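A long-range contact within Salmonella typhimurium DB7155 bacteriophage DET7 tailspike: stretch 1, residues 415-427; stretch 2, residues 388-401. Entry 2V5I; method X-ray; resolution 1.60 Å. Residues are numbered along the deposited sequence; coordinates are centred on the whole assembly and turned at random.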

# COMPACT_ATOMS: atom_id res chain seq x y z
N PRO A 415 -3.56 -21.73 14.69
CA PRO A 415 -3.17 -22.29 15.98
C PRO A 415 -1.69 -22.41 16.26
O PRO A 415 -1.32 -22.56 17.44
CB PRO A 415 -3.84 -23.66 15.97
CG PRO A 415 -4.12 -23.99 14.54
CD PRO A 415 -4.27 -22.69 13.81
N ASN A 416 -0.83 -22.34 15.24
CA ASN A 416 0.59 -22.42 15.43
C ASN A 416 1.31 -21.08 15.14
O ASN A 416 2.56 -21.05 15.10
CB ASN A 416 1.13 -23.49 14.51
CG ASN A 416 0.57 -24.88 14.84
OD1 ASN A 416 0.63 -25.32 15.99
ND2 ASN A 416 0.06 -25.58 13.81
N SER A 417 0.53 -20.00 15.00
CA SER A 417 1.08 -18.71 14.62
C SER A 417 1.07 -17.71 15.78
O SER A 417 0.24 -17.84 16.69
CB SER A 417 0.27 -18.14 13.47
OG SER A 417 0.43 -18.97 12.31
N THR A 418 1.90 -16.69 15.67
CA THR A 418 1.87 -15.55 16.55
C THR A 418 1.36 -14.35 15.76
O THR A 418 1.86 -14.09 14.67
CB THR A 418 3.24 -15.27 17.11
OG1 THR A 418 3.60 -16.38 17.98
CG2 THR A 418 3.25 -13.96 17.91
N ILE A 419 0.40 -13.62 16.35
CA ILE A 419 -0.24 -12.50 15.71
C ILE A 419 -0.10 -11.27 16.59
O ILE A 419 -0.25 -11.35 17.81
CB ILE A 419 -1.74 -12.79 15.41
CG1 ILE A 419 -1.81 -14.04 14.49
CG2 ILE A 419 -2.40 -11.52 14.85
CD1 ILE A 419 -3.13 -14.32 13.98
N SER A 420 0.28 -10.15 15.98
CA SER A 420 0.28 -8.85 16.62
C SER A 420 -0.48 -7.85 15.76
O SER A 420 -0.56 -8.02 14.56
CB SER A 420 1.69 -8.29 16.79
OG SER A 420 2.53 -9.20 17.45
N GLY A 421 -1.04 -6.82 16.39
CA GLY A 421 -1.64 -5.72 15.63
C GLY A 421 -2.95 -6.10 14.98
O GLY A 421 -3.22 -5.69 13.85
N LEU A 422 -3.75 -6.93 15.67
CA LEU A 422 -5.08 -7.32 15.17
C LEU A 422 -6.08 -6.21 15.45
O LEU A 422 -6.23 -5.81 16.61
CB LEU A 422 -5.53 -8.62 15.83
CG LEU A 422 -6.90 -9.12 15.49
CD1 LEU A 422 -7.06 -9.39 14.03
CD2 LEU A 422 -7.16 -10.42 16.31
N VAL A 423 -6.68 -5.66 14.39
CA VAL A 423 -7.54 -4.49 14.45
C VAL A 423 -8.94 -4.78 13.92
O VAL A 423 -9.11 -5.48 12.90
CB VAL A 423 -6.88 -3.36 13.61
CG1 VAL A 423 -7.82 -2.24 13.29
CG2 VAL A 423 -5.64 -2.85 14.31
N GLY A 424 -9.95 -4.21 14.58
CA GLY A 424 -11.31 -4.25 14.09
C GLY A 424 -12.25 -4.78 15.17
O GLY A 424 -11.82 -5.25 16.24
N ASN A 425 -13.53 -4.70 14.90
CA ASN A 425 -14.49 -5.25 15.84
C ASN A 425 -14.65 -6.76 15.63
O ASN A 425 -15.66 -7.30 15.13
CB ASN A 425 -15.79 -4.50 15.70
CG ASN A 425 -16.77 -4.82 16.81
OD1 ASN A 425 -16.39 -5.31 17.87
ND2 ASN A 425 -18.02 -4.50 16.58
N VAL A 426 -13.58 -7.44 15.97
CA VAL A 426 -13.47 -8.87 15.82
C VAL A 426 -14.10 -9.50 17.06
O VAL A 426 -13.76 -9.09 18.18
CB VAL A 426 -11.99 -9.31 15.71
CG1 VAL A 426 -11.88 -10.82 15.63
CG2 VAL A 426 -11.32 -8.70 14.51
N PRO A 427 -15.03 -10.49 16.89
CA PRO A 427 -15.55 -11.20 18.07
C PRO A 427 -14.46 -11.95 18.81
O PRO A 427 -13.76 -12.77 18.23
CB PRO A 427 -16.59 -12.16 17.47
CG PRO A 427 -16.94 -11.61 16.17
CD PRO A 427 -15.70 -10.94 15.65
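Stretch 2, residues 388-401: IIGDCIVNGIRAAG

Stretch 2 (residues 388-401) runs alongside stretch 1 as a parallel neighbour: the axes of strands 393-395 and 417-423 approach to 4.8 Å and their N-to-C directions differ by 6°, with 850 Å² buried in all. Ile388 enters extended, its side chain toward stretch 1 and CG2 3.6 Å from Ser417 OG. At Ile389 (phi/psi -88/-46) the chain leaves the extended form; the side chain points away, while its O accepts a hydrogen bond from Asn416 ND2 (3.0 Å). One water ties this end together, donating to Ile388 O (2.9 Å) and Gly390 O (2.8 Å) and accepting from Asn416 N and Ser417 OG (both 2.9 Å). Asp391 lies beside Asn416, CA to CA 4.8 Å. Cys392 N makes a weak hydrogen bond to Ser417 OG (3.4 Å), and Cys392 O receives Thr418 N (3.1 Å). From here the regular parallel ladder begins: Val394 N binds Thr418 O (2.9 Å) and Val394 O binds Ser420 N (3.0 Å), so Val394 reaches both neighbours of its partner Ile419. Ile393 and Asn395 pair with Thr418 and Ser420 on one face; Val394 faces the other, its CB 3.9 Å from Ile419 CG1. The chain turns a corner at Gly396 (phi/psi 90/103), level with Gly421, CA to CA 4.3 Å; Gly396 N still bonds Ser420 O (2.9 Å). Ile397 resumes the ladder, N to Gly421 O (3.0 Å) and O to Val423 N (2.9 Å), while its CG2 packs against Leu422 CD1 (3.7 Å) and Ile419 CG2 (3.9 Å). Arg398 pairs with Val423, but the end of its side chain leads away. Ala399 N closes the ladder on Val423 O (3.2 Å), and its CB touches Leu422 CD1 (3.8 Å) and Val426 CG2 (3.9 Å). Ala400 points its CB toward stretch 1, 3.5 Å from Asn425 O; Gly401 makes no contact.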

# COMPACT_ATOMS: atom_id res chain seq x y z
N ILE A 388 -4.41 -20.19 8.73
CA ILE A 388 -2.99 -20.41 8.57
C ILE A 388 -2.70 -21.73 9.27
O ILE A 388 -3.03 -21.89 10.43
CB ILE A 388 -2.12 -19.28 9.19
CG1 ILE A 388 -2.50 -17.92 8.60
CG2 ILE A 388 -0.64 -19.58 8.98
CD1 ILE A 388 -1.78 -16.75 9.25
N ILE A 389 -2.04 -22.66 8.58
CA ILE A 389 -1.85 -24.01 9.14
C ILE A 389 -0.60 -24.15 9.99
O ILE A 389 -0.67 -24.69 11.09
CB ILE A 389 -1.75 -25.05 8.00
CG1 ILE A 389 -3.03 -25.04 7.18
CG2 ILE A 389 -1.43 -26.44 8.55
CD1 ILE A 389 -4.31 -25.42 7.94
N GLY A 390 0.53 -23.64 9.52
CA GLY A 390 1.80 -23.82 10.19
C GLY A 390 2.31 -22.67 11.03
O GLY A 390 1.53 -21.81 11.47
N ASP A 391 3.61 -22.71 11.35
CA ASP A 391 4.24 -21.80 12.33
C ASP A 391 4.62 -20.47 11.68
O ASP A 391 5.75 -20.32 11.21
CB ASP A 391 5.49 -22.44 12.94
CG ASP A 391 6.53 -22.88 11.87
OD1 ASP A 391 6.18 -23.44 10.80
OD2 ASP A 391 7.74 -22.64 12.13
N CYS A 392 3.67 -19.55 11.65
CA CYS A 392 3.85 -18.28 10.90
C CYS A 392 3.76 -17.08 11.86
O CYS A 392 3.48 -17.24 13.05
CB CYS A 392 2.81 -18.23 9.79
SG CYS A 392 3.15 -19.57 8.51
N ILE A 393 4.04 -15.89 11.33
CA ILE A 393 3.96 -14.60 12.06
C ILE A 393 3.03 -13.72 11.26
O ILE A 393 3.15 -13.67 10.02
CB ILE A 393 5.37 -13.92 12.11
CG1 ILE A 393 6.37 -14.73 12.93
CG2 ILE A 393 5.30 -12.46 12.60
CD1 ILE A 393 6.00 -14.92 14.33
N VAL A 394 2.06 -13.08 11.94
CA VAL A 394 1.24 -12.06 11.29
C VAL A 394 1.48 -10.73 12.03
O VAL A 394 1.33 -10.67 13.24
CB VAL A 394 -0.26 -12.44 11.33
CG1 VAL A 394 -1.06 -11.39 10.63
CG2 VAL A 394 -0.41 -13.76 10.72
N ASN A 395 1.90 -9.67 11.30
CA ASN A 395 2.19 -8.37 11.87
C ASN A 395 1.22 -7.37 11.26
O ASN A 395 1.49 -6.86 10.16
CB ASN A 395 3.58 -7.86 11.39
CG ASN A 395 4.73 -8.64 11.93
OD1 ASN A 395 4.80 -8.88 13.12
ND2 ASN A 395 5.71 -9.00 11.02
N GLY A 396 0.11 -7.07 11.91
CA GLY A 396 -0.81 -6.07 11.45
C GLY A 396 -1.85 -6.66 10.54
O GLY A 396 -1.57 -6.99 9.39
N ILE A 397 -3.05 -6.86 11.07
CA ILE A 397 -4.14 -7.51 10.34
C ILE A 397 -5.47 -6.91 10.76
O ILE A 397 -5.82 -6.89 11.93
CB ILE A 397 -4.10 -9.06 10.46
CG1 ILE A 397 -5.31 -9.68 9.73
CG2 ILE A 397 -4.00 -9.54 11.93
CD1 ILE A 397 -5.17 -11.16 9.45
N ARG A 398 -6.23 -6.47 9.75
CA ARG A 398 -7.58 -5.97 9.94
C ARG A 398 -8.50 -7.09 9.53
O ARG A 398 -8.37 -7.60 8.43
CB ARG A 398 -7.79 -4.74 9.05
CG ARG A 398 -6.92 -3.59 9.55
CD ARG A 398 -6.55 -2.63 8.54
NE ARG A 398 -5.66 -3.16 7.51
CZ ARG A 398 -4.36 -3.01 7.46
NH1 ARG A 398 -3.71 -2.38 8.43
NH2 ARG A 398 -3.70 -3.51 6.41
N ALA A 399 -9.35 -7.53 10.47
CA ALA A 399 -10.12 -8.76 10.30
C ALA A 399 -11.63 -8.60 10.55
O ALA A 399 -12.29 -9.61 10.79
CB ALA A 399 -9.58 -9.85 11.19
N ALA A 400 -12.18 -7.40 10.53
CA ALA A 400 -13.64 -7.23 10.65
C ALA A 400 -14.12 -6.08 9.76
O ALA A 400 -13.55 -5.00 9.79
CB ALA A 400 -14.04 -6.92 12.09
N GLY A 401 -15.20 -6.34 9.02
CA GLY A 401 -15.84 -5.38 8.17
C GLY A 401 -17.18 -4.96 8.75
O GLY A 401 -17.35 -4.98 9.99
O HOH W 1 -1.05 -21.44 12.44
O HOH W 2 5.10 -18.92 14.86
O HOH W 3 3.39 -11.18 15.55
O HOH W 4 -14.23 -3.16 12.55